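Local coordinates for amidohydrolase family protein (Acinetobacter baumannii, PDB 4I6K) that probably hydrolyses 2-pyrone-4,6-dicarboxylic acid, as a member of the amidohydrolase family, and binds citric acid in the crystal, at residues T220-N223 against I224-Q228; D194-K197 against F198-L201; F272-H275 against E276-L279. All blocks are in the same frame, centred on the assembly; numbering follows the deposited sequence. Where two conformers were deposited one is given.

Overall arrangement
The three contacts lie in series along one chain, on helices that pack outside the barrel of eight parallel strands expected of an amidohydrolase; interactions 1 and 3 lie at helix starts, and interaction 2 spans almost the whole of a short helix. Interaction 2 comes first, on helix 193-201 between strands 176-178 and 207-210; interaction 1 follows on helix 222-237, which leads to strand 243-244; interaction 3 opens helix 274-289, beyond the last strand. Centres of interactions 1 and 2, and of 1 and 3, are 19 Å apart, and those of 2 and 3 are 25 Å apart. None touches another directly, but helix 222-237 connects them: it carries interaction 1 and supplies side chains that meet both others.

Interaction 1 of 3, residues T220-N223 against I224-Q228; sequences TPSN and INIAQ
The backbone of Ser-222 and Asn-223 begins the regular turns of a helix, with Ile-226 N donating to Ser-222 O at 3.1 Å and Ala-227 N to Asn-223 O, also at 3.1 Å. Just upstream the peptide before Pro-221 is cis, which turns the chain sharply as it enters the helix; Pro-221 O then receives only a weak bond from Ile-224 N, at 3.3 Å. A proline suits this position because it readily adopts a cis peptide and has no N-H that would need an acceptor. Asn-223 has CG between its backbone N and carbonyl carbon (chi1 59°), which folds the amide back beside the start of the next residue. Its OD1 consequently presses on Ile-224 CG1 at 3.0 Å, a tight approach whose exact length is doubtful, since Ile-224 has a chi1 of -29°, about halfway from a staggered to an eclipsed position. OD1 is buried with no polar partner in the model, while ND2 is satisfied by Gly-218 O in the preceding loop; asparagine thus ties loop to helix with one arm of its amide. The CD1 end of Ile-224 reaches back loosely to the apolar edge of the turn, lying 4.3 Å from Pro-221 CB and 4.2 Å from Thr-220 CG2. Across the first turn, Ala-227 CB lies 3.4 Å from Asn-223 O, and the small size of alanine suits a buried place against two phenylalanines. This helix is the crossover between strand 207-210 and strand 243-244 in a beta-alpha-beta unit, and Asn-223, Ile-224 and Ala-227 lean on Phe-214 of the loop leading into it, with Phe-181 from another loop also touching Ala-227.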
ATOM      1  N   THR A 220       0.057 -15.050 -15.138  1.00 64.73           N
ATOM      2  CA  THR A 220      -0.977 -16.007 -14.726  1.00 75.93           C
ATOM      3  C   THR A 220      -0.750 -17.393 -15.315  1.00 76.54           C
ATOM      4  O   THR A 220      -0.029 -17.538 -16.305  1.00 70.64           O
ATOM      5  CB  THR A 220      -2.431 -15.561 -15.086  1.00 79.23           C
ATOM      6  OG1 THR A 220      -2.504 -15.195 -16.470  1.00 84.01           O
ATOM      7  CG2 THR A 220      -2.902 -14.403 -14.208  1.00 81.08           C
ATOM      8  N   PRO A 221      -1.368 -18.417 -14.699  1.00 79.48           N
ATOM      9  CA  PRO A 221      -2.105 -18.264 -13.437  1.00 80.59           C
ATOM     10  C   PRO A 221      -1.210 -18.459 -12.207  1.00 75.66           C
ATOM     11  O   PRO A 221      -1.710 -18.540 -11.081  1.00 66.06           O
ATOM     12  CB  PRO A 221      -3.175 -19.376 -13.499  1.00 85.43           C
ATOM     13  CG  PRO A 221      -2.995 -20.069 -14.853  1.00 84.70           C
ATOM     14  CD  PRO A 221      -1.606 -19.735 -15.311  1.00 83.61           C
ATOM     15  N   SER A 222       0.098 -18.546 -12.432  1.00 69.03           N
ATOM     16  CA  SER A 222       1.068 -18.673 -11.352  1.00 74.29           C
ATOM     17  C   SER A 222       0.844 -17.656 -10.223  1.00 78.28           C
ATOM     18  O   SER A 222       0.604 -18.023  -9.067  1.00 75.07           O
ATOM     19  CB  SER A 222       2.484 -18.515 -11.911  1.00 72.43           C
ATOM     20  OG  SER A 222       3.399 -18.190 -10.879  1.00 82.80           O
ATOM     21  N   ASN A 223       0.921 -16.375 -10.577  1.00 77.79           N
ATOM     22  CA  ASN A 223       0.874 -15.286  -9.601  1.00 75.75           C
ATOM     23  C   ASN A 223      -0.280 -15.351  -8.598  1.00 66.81           C
ATOM     24  O   ASN A 223      -0.183 -14.806  -7.501  1.00 67.98           O
ATOM     25  CB  ASN A 223       0.901 -13.928 -10.309  1.00 71.04           C
ATOM     26  CG  ASN A 223      -0.250 -13.747 -11.281  1.00 71.44           C
ATOM     27  OD1 ASN A 223      -1.309 -14.361 -11.142  1.00 77.02           O
ATOM     28  ND2 ASN A 223      -0.052 -12.884 -12.267  1.00 65.11           N
ATOM     29  N   ILE A 224      -1.367 -16.016  -8.967  1.00 62.60           N
ATOM     30  CA  ILE A 224      -2.491 -16.160  -8.051  1.00 65.46           C
ATOM     31  C   ILE A 224      -2.203 -17.268  -7.043  1.00 64.53           C
ATOM     32  O   ILE A 224      -2.672 -17.229  -5.899  1.00 61.10           O
ATOM     33  CB  ILE A 224      -3.813 -16.459  -8.794  1.00 61.12           C
ATOM     34  CG1 ILE A 224      -3.788 -15.842 -10.195  1.00 77.70           C
ATOM     35  CG2 ILE A 224      -4.996 -15.930  -8.004  1.00 51.19           C
ATOM     36  CD1 ILE A 224      -4.965 -16.252 -11.087  1.00 84.50           C
ATOM     37  N   ASN A 225      -1.491 -18.286  -7.489  1.00 65.08           N
ATOM     38  CA  ASN A 225      -1.082 -19.316  -6.570  1.00 68.76           C
ATOM     39  C   ASN A 225      -0.071 -18.839  -5.543  1.00 55.36           C
ATOM     40  O   ASN A 225      -0.218 -19.090  -4.369  1.00 51.56           O
ATOM     41  CB  ASN A 225      -0.565 -20.530  -7.318  1.00 74.25           C
ATOM     42  CG  ASN A 225      -0.429 -21.713  -6.429  1.00 91.76           C
ATOM     43  OD1 ASN A 225       0.672 -22.170  -6.156  1.00101.92           O
ATOM     44  ND2 ASN A 225      -1.550 -22.198  -5.924  1.00 96.23           N
ATOM     45  N   ILE A 226       0.932 -18.110  -6.003  1.00 57.31           N
ATOM     46  CA  ILE A 226       1.854 -17.410  -5.125  1.00 45.00           C
ATOM     47  C   ILE A 226       1.041 -16.608  -4.115  1.00 53.92           C
ATOM     48  O   ILE A 226       1.160 -16.823  -2.908  1.00 55.55           O
ATOM     49  CB  ILE A 226       2.775 -16.492  -5.919  1.00 48.20           C
ATOM     50  CG1 ILE A 226       3.616 -17.331  -6.880  1.00 52.68           C
ATOM     51  CG2 ILE A 226       3.674 -15.703  -4.977  1.00 44.43           C
ATOM     52  CD1 ILE A 226       4.326 -18.482  -6.169  1.00 53.41           C
ATOM     53  N   ALA A 227       0.192 -15.705  -4.605  1.00 43.98           N
ATOM     54  CA  ALA A 227      -0.692 -14.949  -3.711  1.00 45.16           C
ATOM     55  C   ALA A 227      -1.391 -15.856  -2.672  1.00 45.47           C
ATOM     56  O   ALA A 227      -1.433 -15.550  -1.482  1.00 54.75           O
ATOM     57  CB  ALA A 227      -1.717 -14.158  -4.524  1.00 45.90           C
ATOM     58  N   GLN A 228      -1.931 -16.976  -3.130  1.00 49.40           N
ATOM     59  CA  GLN A 228      -2.622 -17.930  -2.256  1.00 55.59           C
ATOM     60  C   GLN A 228      -1.706 -18.557  -1.172  1.00 52.60           C
ATOM     61  O   GLN A 228      -2.114 -18.729  -0.016  1.00 48.71           O
ATOM     62  CB  GLN A 228      -3.263 -19.030  -3.113  1.00 53.45           C
ATOM     63  CG  GLN A 228      -4.717 -19.284  -2.813  1.00 68.71           C
ATOM     64  CD  GLN A 228      -5.410 -20.027  -3.943  1.00 89.97           C
ATOM     65  OE1 GLN A 228      -6.620 -19.899  -4.138  1.00 88.69           O
ATOM     66  NE2 GLN A 228      -4.638 -20.803  -4.702  1.00 97.51           N
TER

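Interaction 2 of 3, residues D194-K197 against F198-L201; sequences DYQK and FLSL
Tyr-195 and Phe-198 project side by side in the same direction from successive turns, their ring centroids 5.1 Å apart and their planes inclined at 43°. That tilt is neither a stack nor an edge-to-face pair: the CD1 and CE1 atoms of Phe-198 both touch Tyr-195 CE1 at 3.5 Å, with CD1 over one face of the tyrosine ring. Both residues hold CG anti to the backbone N (chi1 -165° in Tyr-195), and this shared swing carries the two rings off the helix together. Leu-199 meets the other half of the tyrosine ring, from the same side, its branch crossing obliquely with CD1 3.7 Å from Tyr-195 CD2. A flat phenol suits this place because one side of it offers carbons to both neighbours, CD1 and CE1 to Phe-198 and CD2 and CE2 to Leu-199, while the hydroxyl still reaches a polar partner, here Phe-181 O. The helix concerned, 193-201, is the crossover of a beta-alpha-beta unit between strands 176-178 and 207-210 of the barrel, and its apolar side packs on helix 222-237: Tyr-195 meets Ala-230 and Phe-234, and Leu-199 meets Ile-233 and Phe-234. Pro-159, at the start of helix 159-169, also touches Tyr-195. Beneath these side chains ordinary helical bonds run from Phe-198 N to Asp-194 O and from Leu-199 N to Tyr-195 O at 2.9 Å. Gln-196 lays NE2 4.0 Å from Leu-199 CD1 while giving that amide to Ile-190 O. On the exposed flank, the methylenes of Lys-197 cross Leu-201, CG to CD1 at 4.1 Å, the aliphatic part of the lysine covering the leucine while its amine lies at the exposed surface.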
ATOM      1  N   ASP A 194      15.297 -14.410   1.120  1.00 50.98           N
ATOM      2  CA  ASP A 194      14.933 -13.063   1.535  1.00 52.61           C
ATOM      3  C   ASP A 194      13.475 -12.993   1.945  1.00 49.03           C
ATOM      4  O   ASP A 194      13.112 -12.229   2.831  1.00 46.60           O
ATOM      5  CB  ASP A 194      15.183 -12.053   0.420  1.00 55.65           C
ATOM      6  CG  ASP A 194      16.642 -11.920   0.076  1.00 48.17           C
ATOM      7  OD1 ASP A 194      16.933 -11.384  -1.004  1.00 53.90           O
ATOM      8  OD2 ASP A 194      17.495 -12.342   0.878  1.00 58.82           O
ATOM      9  N   TYR A 195      12.621 -13.757   1.274  1.00 47.60           N
ATOM     10  CA  TYR A 195      11.220 -13.713   1.630  1.00 48.35           C
ATOM     11  C   TYR A 195      11.005 -14.405   2.965  1.00 50.38           C
ATOM     12  O   TYR A 195      10.183 -13.966   3.788  1.00 43.98           O
ATOM     13  CB  TYR A 195      10.333 -14.350   0.561  1.00 52.58           C
ATOM     14  CG  TYR A 195       8.873 -13.981   0.757  1.00 51.43           C
ATOM     15  CD1 TYR A 195       8.444 -12.675   0.565  1.00 48.58           C
ATOM     16  CD2 TYR A 195       7.934 -14.928   1.161  1.00 47.44           C
ATOM     17  CE1 TYR A 195       7.129 -12.319   0.747  1.00 42.72           C
ATOM     18  CE2 TYR A 195       6.619 -14.581   1.344  1.00 42.58           C
ATOM     19  CZ  TYR A 195       6.225 -13.271   1.139  1.00 47.99           C
ATOM     20  OH  TYR A 195       4.916 -12.904   1.322  1.00 47.51           O
ATOM     21  N   GLN A 196      11.744 -15.496   3.168  1.00 47.83           N
ATOM     22  CA  GLN A 196      11.653 -16.253   4.396  1.00 43.13           C
ATOM     23  C   GLN A 196      12.112 -15.389   5.559  1.00 40.40           C
ATOM     24  O   GLN A 196      11.489 -15.386   6.614  1.00 45.23           O
ATOM     25  CB  GLN A 196      12.490 -17.539   4.323  1.00 43.93           C
ATOM     26  CG  GLN A 196      11.951 -18.595   3.371  1.00 41.85           C
ATOM     27  CD  GLN A 196      10.576 -19.119   3.777  1.00 55.63           C
ATOM     28  OE1 GLN A 196      10.377 -19.570   4.901  1.00 54.93           O
ATOM     29  NE2 GLN A 196       9.622 -19.063   2.854  1.00 60.91           N
ATOM     30  N   LYS A 197      13.213 -14.670   5.375  1.00 40.87           N
ATOM     31  CA  LYS A 197      13.705 -13.803   6.435  1.00 40.83           C
ATOM     32  C   LYS A 197      12.652 -12.748   6.742  1.00 47.16           C
ATOM     33  O   LYS A 197      12.304 -12.515   7.905  1.00 54.60           O
ATOM     34  CB  LYS A 197      15.019 -13.143   6.029  1.00 42.88           C
ATOM     35  CG  LYS A 197      15.580 -12.181   7.083  1.00 48.71           C
ATOM     36  CD  LYS A 197      16.326 -12.894   8.203  1.00 61.82           C
ATOM     37  CE  LYS A 197      17.833 -12.884   7.952  1.00 79.61           C
ATOM     38  NZ  LYS A 197      18.597 -13.523   9.064  1.00 89.26           N
ATOM     39  N   PHE A 198      12.137 -12.126   5.682  1.00 46.96           N
ATOM     40  CA  PHE A 198      11.073 -11.120   5.779  1.00 49.87           C
ATOM     41  C   PHE A 198       9.934 -11.609   6.659  1.00 48.21           C
ATOM     42  O   PHE A 198       9.529 -10.930   7.600  1.00 51.58           O
ATOM     43  CB  PHE A 198      10.563 -10.770   4.371  1.00 47.16           C
ATOM     44  CG  PHE A 198       9.155 -10.243   4.339  1.00 51.72           C
ATOM     45  CD1 PHE A 198       8.134 -10.993   3.783  1.00 36.87           C
ATOM     46  CD2 PHE A 198       8.851  -8.997   4.859  1.00 41.32           C
ATOM     47  CE1 PHE A 198       6.837 -10.501   3.744  1.00 43.18           C
ATOM     48  CE2 PHE A 198       7.557  -8.509   4.830  1.00 38.33           C
ATOM     49  CZ  PHE A 198       6.551  -9.259   4.274  1.00 49.45           C
ATOM     50  N   LEU A 199       9.445 -12.810   6.361  1.00 49.39           N
ATOM     51  CA  LEU A 199       8.352 -13.414   7.104  1.00 49.12           C
ATOM     52  C   LEU A 199       8.682 -13.538   8.588  1.00 53.43           C
ATOM     53  O   LEU A 199       7.839 -13.274   9.440  1.00 53.27           O
ATOM     54  CB  LEU A 199       8.033 -14.794   6.532  1.00 42.27           C
ATOM     55  CG  LEU A 199       7.360 -14.844   5.165  1.00 46.65           C
ATOM     56  CD1 LEU A 199       7.418 -16.252   4.625  1.00 55.94           C
ATOM     57  CD2 LEU A 199       5.921 -14.371   5.262  1.00 41.29           C
ATOM     58  N   SER A 200       9.902 -13.959   8.895  1.00 43.25           N
ATOM     59  CA  SER A 200      10.296 -14.142  10.285  1.00 46.70           C
ATOM     60  C   SER A 200      10.370 -12.798  11.028  1.00 48.57           C
ATOM     61  O   SER A 200      10.273 -12.741  12.256  1.00 50.58           O
ATOM     62  CB  SER A 200      11.651 -14.834  10.346  1.00 43.66           C
ATOM     63  OG  SER A 200      12.666 -13.967   9.855  1.00 57.79           O
ATOM     64  N   LEU A 201      10.541 -11.718  10.277  1.00 44.58           N
ATOM     65  CA  LEU A 201      10.734 -10.393  10.873  1.00 44.39           C
ATOM     66  C   LEU A 201       9.405  -9.754  11.210  1.00 43.50           C
ATOM     67  O   LEU A 201       9.348  -8.741  11.913  1.00 42.76           O
ATOM     68  CB  LEU A 201      11.495  -9.476   9.912  1.00 37.56           C
ATOM     69  CG  LEU A 201      12.915  -9.897   9.566  1.00 41.88           C
ATOM     70  CD1 LEU A 201      13.506  -8.983   8.497  1.00 40.18           C
ATOM     71  CD2 LEU A 201      13.729  -9.860  10.841  1.00 39.92           C
TER

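Interaction 3 of 3, residues F272-H275 against E276-L279; sequences FDKH and EQCL
Asp-273 is the N-cap of helix 274-289, and its carboxylate takes up backbone N-H groups of the first turn, including that of Glu-276. The trans side chain of Asp-273 (chi1 174°) turns OD1 back over the helix start: His-275 N donates to it at 2.6 Å, meeting OD1 nearly along its C-O axis, and Glu-276 N adds a weak bond at 3.4 Å. Aspartate suits the site because a short, negatively charged acceptor can satisfy N-H groups that have no preceding turn, and the positive end of the helix dipole probably steadies its charge. Glu-276 then folds back toward the cap, its extended chain crossing that of Asp-273 at about a right angle and bringing the two carboxylates into a stack with planes 15° apart. Asp-273 OD2 and Glu-276 OE2 are 4.0 Å from each other, an arrangement of like charges that the salt bridge from Glu-276 OE2 to Lys-235 presumably eases; Tyr-231 OH holds the other oxygen, OE1. Regular bonds continue the helix, led by Gln-277 N to Asp-273 O at 2.9 Å. Gln-277 sends its own chain back alongside this turn, with CG 3.5 Å from Asp-273 O and NE2 hydrogen-bonded to Val-271 O.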
ATOM      1  N   PHE A 272     -11.144 -17.285   0.065  1.00 63.79           N
ATOM      2  CA  PHE A 272     -12.410 -17.946  -0.169  1.00 63.49           C
ATOM      3  C   PHE A 272     -13.412 -17.792   0.989  1.00 65.51           C
ATOM      4  O   PHE A 272     -14.601 -17.531   0.771  1.00 69.16           O
ATOM      5  CB  PHE A 272     -12.166 -19.422  -0.473  1.00 63.65           C
ATOM      6  CG  PHE A 272     -13.387 -20.130  -0.951  1.00 81.65           C
ATOM      7  CD1 PHE A 272     -13.641 -21.442  -0.583  1.00 77.68           C
ATOM      8  CD2 PHE A 272     -14.308 -19.466  -1.754  1.00 83.45           C
ATOM      9  CE1 PHE A 272     -14.780 -22.085  -1.022  1.00 81.77           C
ATOM     10  CE2 PHE A 272     -15.452 -20.101  -2.194  1.00 82.46           C
ATOM     11  CZ  PHE A 272     -15.689 -21.412  -1.827  1.00 82.89           C
ATOM     12  N   ASP A 273     -12.928 -17.946   2.216  1.00 61.29           N
ATOM     13  CA  ASP A 273     -13.782 -17.918   3.396  1.00 58.22           C
ATOM     14  C   ASP A 273     -14.331 -16.517   3.683  1.00 59.80           C
ATOM     15  O   ASP A 273     -13.571 -15.560   3.882  1.00 56.16           O
ATOM     16  CB  ASP A 273     -13.016 -18.465   4.602  1.00 56.98           C
ATOM     17  CG  ASP A 273     -13.791 -18.334   5.891  1.00 59.61           C
ATOM     18  OD1 ASP A 273     -14.713 -17.495   5.955  1.00 71.97           O
ATOM     19  OD2 ASP A 273     -13.473 -19.067   6.846  1.00 70.05           O
ATOM     20  N   LYS A 274     -15.658 -16.409   3.705  1.00 57.22           N
ATOM     21  CA  LYS A 274     -16.323 -15.111   3.785  1.00 63.84           C
ATOM     22  C   LYS A 274     -16.214 -14.426   5.153  1.00 59.88           C
ATOM     23  O   LYS A 274     -16.318 -13.202   5.248  1.00 62.33           O
ATOM     24  CB  LYS A 274     -17.792 -15.204   3.340  1.00 67.84           C
ATOM     25  CG  LYS A 274     -18.504 -13.837   3.360  1.00 91.62           C
ATOM     26  CD  LYS A 274     -20.034 -13.946   3.334  1.00100.81           C
ATOM     27  CE  LYS A 274     -20.709 -12.641   3.790  1.00 96.59           C
ATOM     28  NZ  LYS A 274     -20.623 -12.415   5.271  1.00 77.67           N
ATOM     29  N   HIS A 275     -16.015 -15.204   6.212  1.00 59.44           N
ATOM     30  CA  HIS A 275     -15.721 -14.617   7.506  1.00 55.53           C
ATOM     31  C   HIS A 275     -14.403 -13.858   7.383  1.00 59.43           C
ATOM     32  O   HIS A 275     -14.284 -12.726   7.855  1.00 52.11           O
ATOM     33  CB  HIS A 275     -15.607 -15.682   8.602  1.00 60.81           C
ATOM     34  CG  HIS A 275     -16.751 -16.651   8.629  1.00 74.85           C
ATOM     35  ND1 HIS A 275     -18.063 -16.254   8.792  1.00 74.76           N
ATOM     36  CD2 HIS A 275     -16.777 -18.002   8.530  1.00 78.86           C
ATOM     37  CE1 HIS A 275     -18.848 -17.317   8.782  1.00 70.00           C
ATOM     38  NE2 HIS A 275     -18.092 -18.391   8.626  1.00 81.32           N
ATOM     39  N   GLU A 276     -13.418 -14.491   6.745  1.00 49.55           N
ATOM     40  CA  GLU A 276     -12.116 -13.872   6.532  1.00 51.16           C
ATOM     41  C   GLU A 276     -12.183 -12.666   5.591  1.00 55.36           C
ATOM     42  O   GLU A 276     -11.462 -11.674   5.765  1.00 46.32           O
ATOM     43  CB  GLU A 276     -11.127 -14.893   6.001  1.00 51.39           C
ATOM     44  CG  GLU A 276     -10.811 -15.970   7.004  1.00 48.73           C
ATOM     45  CD  GLU A 276      -9.900 -17.028   6.425  1.00 65.63           C
ATOM     46  OE1 GLU A 276      -9.466 -16.858   5.264  1.00 65.23           O
ATOM     47  OE2 GLU A 276      -9.625 -18.032   7.120  1.00 59.07           O
ATOM     48  N   GLN A 277     -13.046 -12.754   4.590  1.00 52.10           N
ATOM     49  CA  GLN A 277     -13.271 -11.614   3.717  1.00 56.26           C
ATOM     50  C   GLN A 277     -13.812 -10.425   4.521  1.00 57.05           C
ATOM     51  O   GLN A 277     -13.421  -9.284   4.287  1.00 60.88           O
ATOM     52  CB  GLN A 277     -14.204 -11.985   2.562  1.00 51.47           C
ATOM     53  CG  GLN A 277     -13.599 -12.940   1.518  1.00 59.40           C
ATOM     54  CD  GLN A 277     -14.625 -13.396   0.485  1.00 55.86           C
ATOM     55  OE1 GLN A 277     -15.784 -12.995   0.540  1.00 63.23           O
ATOM     56  NE2 GLN A 277     -14.202 -14.231  -0.457  1.00 53.81           N
ATOM     57  N   CYS A 278     -14.690 -10.697   5.482  1.00 57.34           N
ATOM     58  CA  CYS A 278     -15.238  -9.633   6.315  0.50 61.33           C
ATOM     59  C   CYS A 278     -14.153  -8.928   7.142  1.00 62.05           C
ATOM     60  O   CYS A 278     -14.129  -7.696   7.215  1.00 61.66           O
ATOM     61  CB  CYS A 278     -16.372 -10.165   7.199  0.50 62.84           C
ATOM     62  SG  CYS A 278     -17.888 -10.629   6.283  0.50 66.06           S
ATOM     63  N   LEU A 279     -13.250  -9.696   7.746  1.00 60.46           N
ATOM     64  CA  LEU A 279     -12.178  -9.102   8.532  1.00 56.55           C
ATOM     65  C   LEU A 279     -11.319  -8.255   7.621  1.00 52.17           C
ATOM     66  O   LEU A 279     -10.988  -7.112   7.937  1.00 59.23           O
ATOM     67  CB  LEU A 279     -11.305 -10.178   9.171  1.00 55.43           C
ATOM     68  CG  LEU A 279     -11.764 -10.897  10.438  1.00 47.11           C
ATOM     69  CD1 LEU A 279     -10.626 -11.770  10.921  1.00 37.52           C
ATOM     70  CD2 LEU A 279     -12.179  -9.917  11.529  1.00 43.71           C
TER